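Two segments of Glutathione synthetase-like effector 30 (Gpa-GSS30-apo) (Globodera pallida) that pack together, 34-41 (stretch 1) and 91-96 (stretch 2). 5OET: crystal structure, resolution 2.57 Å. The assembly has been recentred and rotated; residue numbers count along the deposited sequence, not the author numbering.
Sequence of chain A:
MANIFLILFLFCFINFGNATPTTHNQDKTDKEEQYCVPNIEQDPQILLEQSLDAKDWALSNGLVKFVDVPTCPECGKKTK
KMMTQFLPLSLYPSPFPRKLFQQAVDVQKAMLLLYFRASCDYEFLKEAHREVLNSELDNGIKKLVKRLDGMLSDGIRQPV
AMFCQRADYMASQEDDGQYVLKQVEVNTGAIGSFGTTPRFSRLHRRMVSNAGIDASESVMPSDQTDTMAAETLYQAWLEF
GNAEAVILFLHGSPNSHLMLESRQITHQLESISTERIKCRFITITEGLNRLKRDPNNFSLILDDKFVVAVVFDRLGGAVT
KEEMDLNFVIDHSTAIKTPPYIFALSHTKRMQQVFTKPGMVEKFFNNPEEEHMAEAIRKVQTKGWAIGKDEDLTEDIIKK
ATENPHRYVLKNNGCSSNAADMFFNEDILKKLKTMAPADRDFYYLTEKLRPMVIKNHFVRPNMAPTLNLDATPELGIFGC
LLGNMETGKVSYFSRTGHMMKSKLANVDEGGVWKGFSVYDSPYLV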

# COMPACT_ATOMS: atom_id res chain seq x y z
N GLN A 34 19.43 -17.12 22.05
CA GLN A 34 19.58 -15.99 21.09
C GLN A 34 18.60 -16.13 19.92
O GLN A 34 18.27 -17.25 19.53
CB GLN A 34 21.02 -15.93 20.56
CG GLN A 34 21.35 -14.67 19.73
CD GLN A 34 22.83 -14.38 19.63
OE1 GLN A 34 23.45 -14.70 18.61
NE2 GLN A 34 23.41 -13.74 20.65
N TYR A 35 18.16 -14.99 19.38
CA TYR A 35 17.20 -14.93 18.28
C TYR A 35 17.74 -15.63 17.05
O TYR A 35 18.85 -15.36 16.61
CB TYR A 35 16.90 -13.47 17.90
CG TYR A 35 15.96 -13.32 16.71
CD1 TYR A 35 14.59 -13.31 16.88
CD2 TYR A 35 16.47 -13.16 15.42
CE1 TYR A 35 13.74 -13.18 15.80
CE2 TYR A 35 15.63 -13.02 14.33
CZ TYR A 35 14.26 -13.04 14.51
OH TYR A 35 13.39 -12.89 13.44
N CYS A 36 16.96 -16.54 16.50
CA CYS A 36 17.19 -17.04 15.15
C CYS A 36 15.86 -17.50 14.56
O CYS A 36 14.94 -17.87 15.28
CB CYS A 36 18.26 -18.12 15.12
SG CYS A 36 17.61 -19.79 15.24
N VAL A 37 15.77 -17.46 13.24
CA VAL A 37 14.48 -17.54 12.58
C VAL A 37 13.82 -18.92 12.64
O VAL A 37 12.62 -19.00 12.87
CB VAL A 37 14.60 -17.01 11.15
CG1 VAL A 37 13.38 -17.35 10.32
CG2 VAL A 37 14.79 -15.51 11.19
N PRO A 38 14.58 -20.01 12.42
CA PRO A 38 13.99 -21.35 12.57
C PRO A 38 13.26 -21.62 13.90
O PRO A 38 12.20 -22.22 13.87
CB PRO A 38 15.18 -22.28 12.42
CG PRO A 38 16.10 -21.53 11.53
CD PRO A 38 15.93 -20.08 11.85
N ASN A 39 13.80 -21.14 15.03
CA ASN A 39 13.20 -21.34 16.38
C ASN A 39 11.97 -20.47 16.67
O ASN A 39 11.47 -20.48 17.79
CB ASN A 39 14.24 -21.12 17.49
CG ASN A 39 15.43 -22.03 17.36
OD1 ASN A 39 16.53 -21.67 17.75
ND2 ASN A 39 15.23 -23.21 16.78
N ILE A 40 11.49 -19.72 15.69
CA ILE A 40 10.19 -19.06 15.79
C ILE A 40 9.09 -20.08 15.54
O ILE A 40 8.22 -20.26 16.37
CB ILE A 40 10.07 -17.89 14.78
CG1 ILE A 40 11.12 -16.82 15.10
CG2 ILE A 40 8.65 -17.33 14.78
CD1 ILE A 40 11.20 -15.70 14.08
N GLU A 41 9.15 -20.75 14.38
CA GLU A 41 8.10 -21.65 13.91
C GLU A 41 8.66 -22.61 12.86
O GLU A 41 9.46 -22.20 12.02
CB GLU A 41 6.91 -20.85 13.34
CG GLU A 41 5.69 -21.66 12.88
CD GLU A 41 4.94 -22.39 14.01
OE1 GLU A 41 4.30 -21.70 14.83
OE2 GLU A 41 4.96 -23.66 14.06
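Stretch 2 (91-96) LYPSPF

A single hydrogen bond joins the two segments, and it runs from a side chain to the backbone carbonyl of a proline: the phenol of Tyr35 donates to Pro93, with Tyr35 OH 2.9 Å from Pro93 O. Pro93 has no amide hydrogen to offer, but its carbonyl is free to accept. The carbonyl oxygen lies at the edge of the Tyr35 ring, near its plane, where the lone pairs of an acceptor can meet a phenolic hydrogen. The same hydroxyl also touches the proline ring, Tyr35 OH to Pro93 CD being 3.4 Å.

Stretch 2, Leu-Tyr-Pro-Ser-Pro-Phe, has an extended backbone from Tyr92 onward, with phi between -152° and -70° and psi between 136° and 157°; Pro95 and Phe96 belong to a strand. Leu91, at -69/-39, is the exception and makes no contact with stretch 1. Stretch 1 forms no regular helix or strand. Its backbone is extended at Tyr35 and Cys36, then bends at Val37 and Pro38, and a hydrogen bond from Ile40 N to Val37 O (3.1 Å) closes the bend. The backbones come nearest at Val37 and Tyr92, whose CA atoms are 6.7 Å apart, and no backbone-to-backbone hydrogen bond links them.

The segments run in opposite senses along the contact. Pro95 lies against Tyr35, near the start of stretch 1, whereas Tyr92 reaches Ile40, near its end. Between these points Val37 directs its CA-to-CB bond toward stretch 2 and places CG2 3.9 Å from Tyr92 CB and 3.5 Å from Pro93 O. This methyl therefore packs beside the same carbonyl that accepts the tyrosine hydrogen bond.

At one end of the contact, Tyr35 CD2 approaches Pro95 CB to 4.0 Å, an apolar contact at the edge of the aromatic ring. At the other, the m,t rotamer of Ile40 carries its terminal methyl over one face of the Tyr92 ring. Ile40 CD1 is 3.9 Å from the centroid of the Tyr92 ring and 19° off the ring normal, a CH-pi arrangement, and its closest ring atom is Tyr92 CD1 at 3.7 Å.

The side chains of stretch 2 do not simply alternate: the CA-to-CB bonds of Tyr92 and Pro95, three residues apart, point toward stretch 1, that of Pro93 lies sideways, and that of Ser94 points away, its OG hydrogen-bonding elsewhere in the structure. The contact is small, burying 336 Å² in total, and apart from its one hydrogen bond it is largely apolar.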

# COMPACT_ATOMS: atom_id res chain seq x y z
N LEU A 91 10.61 -13.67 5.30
CA LEU A 91 9.42 -13.73 6.13
C LEU A 91 9.64 -13.05 7.48
O LEU A 91 8.75 -12.35 8.00
CB LEU A 91 9.00 -15.18 6.35
CG LEU A 91 7.65 -15.44 7.06
CD1 LEU A 91 6.48 -14.77 6.38
CD2 LEU A 91 7.37 -16.93 7.12
N TYR A 92 10.84 -13.25 8.03
CA TYR A 92 11.19 -12.75 9.33
C TYR A 92 12.48 -11.98 9.20
O TYR A 92 13.25 -12.20 8.25
CB TYR A 92 11.34 -13.91 10.33
CG TYR A 92 10.02 -14.50 10.77
CD1 TYR A 92 9.18 -13.79 11.62
CD2 TYR A 92 9.60 -15.75 10.30
CE1 TYR A 92 7.95 -14.31 12.00
CE2 TYR A 92 8.36 -16.29 10.69
CZ TYR A 92 7.54 -15.55 11.54
OH TYR A 92 6.31 -16.04 11.96
N PRO A 93 12.74 -11.07 10.14
CA PRO A 93 13.97 -10.30 10.05
C PRO A 93 15.16 -11.19 10.36
O PRO A 93 15.07 -12.05 11.22
CB PRO A 93 13.78 -9.18 11.09
CG PRO A 93 12.70 -9.64 12.00
CD PRO A 93 11.91 -10.69 11.30
N SER A 94 16.24 -11.02 9.61
CA SER A 94 17.43 -11.86 9.77
C SER A 94 18.24 -11.30 10.93
O SER A 94 18.28 -10.09 11.12
CB SER A 94 18.28 -11.85 8.49
OG SER A 94 17.64 -12.57 7.44
N PRO A 95 18.87 -12.19 11.73
CA PRO A 95 19.68 -11.69 12.85
C PRO A 95 20.96 -10.99 12.38
O PRO A 95 21.53 -11.35 11.35
CB PRO A 95 20.00 -12.95 13.65
CG PRO A 95 19.87 -14.06 12.67
CD PRO A 95 18.81 -13.66 11.71
N PHE A 96 21.38 -9.98 13.13
CA PHE A 96 22.53 -9.16 12.78
C PHE A 96 23.13 -8.62 14.10
O PHE A 96 22.39 -8.21 15.01
CB PHE A 96 22.11 -8.01 11.82
CG PHE A 96 23.26 -7.41 11.05
CD1 PHE A 96 23.69 -7.99 9.86
CD2 PHE A 96 23.94 -6.28 11.52
CE1 PHE A 96 24.77 -7.45 9.16
CE2 PHE A 96 25.02 -5.75 10.83
CZ PHE A 96 25.43 -6.33 9.64